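Local coordinates for protein protease lasA (Pseudomonas aeruginosa, PDB 3IT5) that cleaves pentaglycine cross-links of staphylococcal peptidoglycan and degrades elastin as a secreted zinc metalloendopeptidase of the M23 family, at residues P10-Y15 with T48-A53. Residues are numbered along the deposited sequence; the frame is centred on the assembly and turned at random.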
ATOM      1  N   PRO A  10      -1.593   4.598  -1.498  1.00  5.13           N
ATOM      2  CA  PRO A  10      -1.150   5.010  -0.156  1.00  5.05           C
ATOM      3  C   PRO A  10       0.066   5.952  -0.112  1.00  5.18           C
ATOM      4  O   PRO A  10       0.956   5.785   0.733  1.00  4.92           O
ATOM      5  CB  PRO A  10      -0.840   3.672   0.530  1.00  4.87           C
ATOM      6  CG  PRO A  10      -0.404   2.789  -0.581  1.00  4.56           C
ATOM      7  CD  PRO A  10      -1.214   3.200  -1.789  1.00  4.95           C
ATOM      8  N   TRP A  11       0.106   6.920  -1.027  1.00  5.36           N
ATOM      9  CA  TRP A  11       1.029   8.049  -0.924  1.00  5.68           C
ATOM     10  C   TRP A  11       0.332   9.344  -1.325  1.00  6.05           C
ATOM     11  O   TRP A  11      -0.780   9.312  -1.852  1.00  5.94           O
ATOM     12  CB  TRP A  11       2.311   7.828  -1.733  1.00  5.74           C
ATOM     13  CG  TRP A  11       2.126   7.476  -3.183  1.00  5.61           C
ATOM     14  CD1 TRP A  11       1.991   8.343  -4.232  1.00  6.38           C
ATOM     15  CD2 TRP A  11       2.099   6.157  -3.747  1.00  5.25           C
ATOM     16  NE1 TRP A  11       1.871   7.644  -5.414  1.00  5.58           N
ATOM     17  CE2 TRP A  11       1.934   6.301  -5.143  1.00  5.23           C
ATOM     18  CE3 TRP A  11       2.196   4.866  -3.206  1.00  5.43           C
ATOM     19  CZ2 TRP A  11       1.867   5.205  -6.007  1.00  4.50           C
ATOM     20  CZ3 TRP A  11       2.121   3.773  -4.068  1.00  4.92           C
ATOM     21  CH2 TRP A  11       1.961   3.952  -5.452  1.00  5.62           C
ATOM     22  N   ARG A  12       0.980  10.474  -1.055  1.00  6.41           N
ATOM     23  CA  ARG A  12       0.391  11.787  -1.305  1.00  7.15           C
ATOM     24  C   ARG A  12      -0.119  11.956  -2.733  1.00  7.10           C
ATOM     25  O   ARG A  12       0.544  11.570  -3.696  1.00  6.88           O
ATOM     26  CB  ARG A  12       1.394  12.895  -1.006  1.00  7.25           C
ATOM     27  CG  ARG A  12       1.662  13.155   0.466  1.00  8.99           C
ATOM     28  CD  ARG A  12       2.942  13.960   0.595  1.00 11.23           C
ATOM     29  NE  ARG A  12       3.042  14.654   1.877  1.00 14.06           N
ATOM     30  CZ  ARG A  12       3.972  15.561   2.170  1.00 14.96           C
ATOM     31  NH1 ARG A  12       4.891  15.898   1.269  1.00 14.87           N
ATOM     32  NH2 ARG A  12       3.977  16.137   3.367  1.00 15.63           N
ATOM     33  N   GLN A  13      -1.306  12.542  -2.848  1.00  7.28           N
ATOM     34  CA  GLN A  13      -1.885  12.892  -4.137  1.00  7.35           C
ATOM     35  C   GLN A  13      -0.948  13.839  -4.895  1.00  7.33           C
ATOM     36  O   GLN A  13      -0.362  14.749  -4.302  1.00  7.32           O
ATOM     37  CB  GLN A  13      -3.236  13.558  -3.911  1.00  7.53           C
ATOM     38  CG  GLN A  13      -4.225  13.341  -5.026  1.00  8.56           C
ATOM     39  CD  GLN A  13      -5.517  14.084  -4.796  1.00  9.44           C
ATOM     40  OE1 GLN A  13      -6.443  13.563  -4.173  1.00  9.62           O
ATOM     41  NE2 GLN A  13      -5.582  15.321  -5.277  1.00 10.19           N
ATOM     42  N   GLY A  14      -0.801  13.615  -6.199  1.00  7.33           N
ATOM     43  CA  GLY A  14       0.057  14.458  -7.038  1.00  7.18           C
ATOM     44  C   GLY A  14       1.488  13.956  -7.160  1.00  7.17           C
ATOM     45  O   GLY A  14       2.301  14.536  -7.891  1.00  6.97           O
ATOM     46  N   TYR A  15       1.791  12.876  -6.446  1.00  7.05           N
ATOM     47  CA  TYR A  15       3.135  12.307  -6.424  1.00  7.07           C
ATOM     48  C   TYR A  15       3.135  10.854  -6.923  1.00  6.66           C
ATOM     49  O   TYR A  15       2.079  10.231  -7.039  1.00  6.46           O
ATOM     50  CB  TYR A  15       3.753  12.450  -5.022  1.00  7.33           C
ATOM     51  CG  TYR A  15       3.841  13.896  -4.557  1.00  7.99           C
ATOM     52  CD1 TYR A  15       5.003  14.650  -4.754  1.00  8.24           C
ATOM     53  CD2 TYR A  15       2.750  14.515  -3.942  1.00  8.46           C
ATOM     54  CE1 TYR A  15       5.074  15.988  -4.334  1.00  8.86           C
ATOM     55  CE2 TYR A  15       2.809  15.842  -3.523  1.00  8.50           C
ATOM     56  CZ  TYR A  15       3.970  16.571  -3.719  1.00  9.14           C
ATOM     57  OH  TYR A  15       4.009  17.883  -3.300  1.00  9.82           O
ATOM     58  N   THR A  48      13.366   9.083   3.113  1.00  5.66           N
ATOM     59  CA  THR A  48      12.095   8.377   2.956  1.00  5.68           C
ATOM     60  C   THR A  48      10.922   9.348   2.870  1.00  5.83           C
ATOM     61  O   THR A  48      11.043  10.523   3.233  1.00  5.99           O
ATOM     62  CB  THR A  48      11.835   7.360   4.088  1.00  5.67           C
ATOM     63  OG1 THR A  48      11.566   8.052   5.312  1.00  5.04           O
ATOM     64  CG2 THR A  48      13.028   6.410   4.268  1.00  5.53           C
ATOM     65  N   TYR A  49       9.782   8.841   2.410  1.00  5.67           N
ATOM     66  CA  TYR A  49       8.673   9.704   2.024  1.00  5.95           C
ATOM     67  C   TYR A  49       7.346   9.355   2.696  1.00  5.72           C
ATOM     68  O   TYR A  49       7.244   8.356   3.411  1.00  5.53           O
ATOM     69  CB  TYR A  49       8.579   9.766   0.488  1.00  5.88           C
ATOM     70  CG  TYR A  49       9.809  10.417  -0.115  1.00  6.85           C
ATOM     71  CD1 TYR A  49       9.873  11.800  -0.284  1.00  6.96           C
ATOM     72  CD2 TYR A  49      10.928   9.654  -0.479  1.00  7.45           C
ATOM     73  CE1 TYR A  49      11.004  12.411  -0.817  1.00  7.89           C
ATOM     74  CE2 TYR A  49      12.071  10.257  -1.010  1.00  7.80           C
ATOM     75  CZ  TYR A  49      12.096  11.634  -1.179  1.00  7.79           C
ATOM     76  OH  TYR A  49      13.211  12.243  -1.705  1.00  8.45           O
ATOM     77  N   SER A  50       6.340  10.198   2.472  1.00  5.72           N
ATOM     78  CA  SER A  50       5.095  10.147   3.242  1.00  5.49           C
ATOM     79  C   SER A  50       4.136   9.049   2.788  1.00  5.39           C
ATOM     80  O   SER A  50       3.791   8.961   1.603  1.00  5.44           O
ATOM     81  CB  SER A  50       4.397  11.512   3.204  1.00  5.71           C
ATOM     82  OG  SER A  50       5.267  12.528   3.681  1.00  5.47           O
ATOM     83  N   VAL A  51       3.723   8.214   3.745  1.00  4.90           N
ATOM     84  CA  VAL A  51       2.634   7.259   3.548  1.00  4.50           C
ATOM     85  C   VAL A  51       1.315   7.882   4.040  1.00  4.59           C
ATOM     86  O   VAL A  51       1.239   8.398   5.160  1.00  4.45           O
ATOM     87  CB  VAL A  51       2.891   5.921   4.292  1.00  4.69           C
ATOM     88  CG1 VAL A  51       1.715   4.957   4.102  1.00  4.17           C
ATOM     89  CG2 VAL A  51       4.198   5.266   3.827  1.00  3.92           C
ATOM     90  N   VAL A  52       0.289   7.842   3.196  1.00  4.27           N
ATOM     91  CA  VAL A  52      -1.022   8.382   3.554  1.00  4.27           C
ATOM     92  C   VAL A  52      -2.099   7.298   3.531  1.00  4.15           C
ATOM     93  O   VAL A  52      -1.941   6.257   2.872  1.00  3.77           O
ATOM     94  CB  VAL A  52      -1.455   9.571   2.642  1.00  4.28           C
ATOM     95  CG1 VAL A  52      -0.367  10.651   2.574  1.00  4.46           C
ATOM     96  CG2 VAL A  52      -1.819   9.083   1.246  1.00  4.42           C
ATOM     97  N   ALA A  53      -3.189   7.554   4.251  1.00  4.24           N
ATOM     98  CA  ALA A  53      -4.348   6.668   4.259  1.00  4.11           C
ATOM     99  C   ALA A  53      -4.913   6.501   2.854  1.00  4.18           C
ATOM    100  O   ALA A  53      -5.140   7.477   2.134  1.00  4.22           O
ATOM    101  CB  ALA A  53      -5.421   7.194   5.205  1.00  4.23           C
TER
HETATM  102  O   HOH W   1       3.867  10.805  -0.749  1.00  2.02           O
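Pro10 and Val52 are joined by the one direct hydrogen bond between the loop ahead of strand 16-19 and strand 50-52. Val52 N donates a hydrogen bond to Pro10 O at 3.3 Å, from well above the carbonyl plane and with a C=O...N angle of 106°. The same oxygen receives a CA-H...O contact from Val51 CA at 3.6 Å, so neighbouring residues of the strand share one acceptor. A second backbone link is indirect: a water accepts from Arg12 N at 2.9 Å and donates to Ser50 O at 3.0 Å, bridging loop and strand where those two atoms do not bond directly.

Van der Waals contacts, several of them of carbons on carbonyl oxygens, flank the bonds. Val52 spreads its two methyls over the loop, CG2 against Trp11 O at 3.3 Å and CG1 against Arg12 CG, the two side chains crossing at about a right angle. Val51 is turned away from the loop overall, yet CG1, anti to its backbone N (chi1 178°), touches Pro10 O; Pro10 and Val51 both pack on Tyr79 and Leu121 of the central sheet. Trp11 touches Ser50 O through CB, while its indole stacks on Trp17. Within the loop, Trp11 NE1 makes a weak hydrogen bond to Tyr15 O, the carbonyl of the last residue of the type II turn Arg12 to Tyr15.

The polar side chains meet without bonding. Arg12, extended from CG to NE, lays one face of its guanidinium over Ser50 OG, 3.5 Å above the plane toward the rim; that hydroxyl is hydrogen-bonded to Lys98 and may temper the two nearby positive charges.

An irregular loop can thus be held on a strand of the M23 beta core by one direct bond, one water and methyl contacts; here the Pro10 side chain lies about 11 Å from the bound zinc ion.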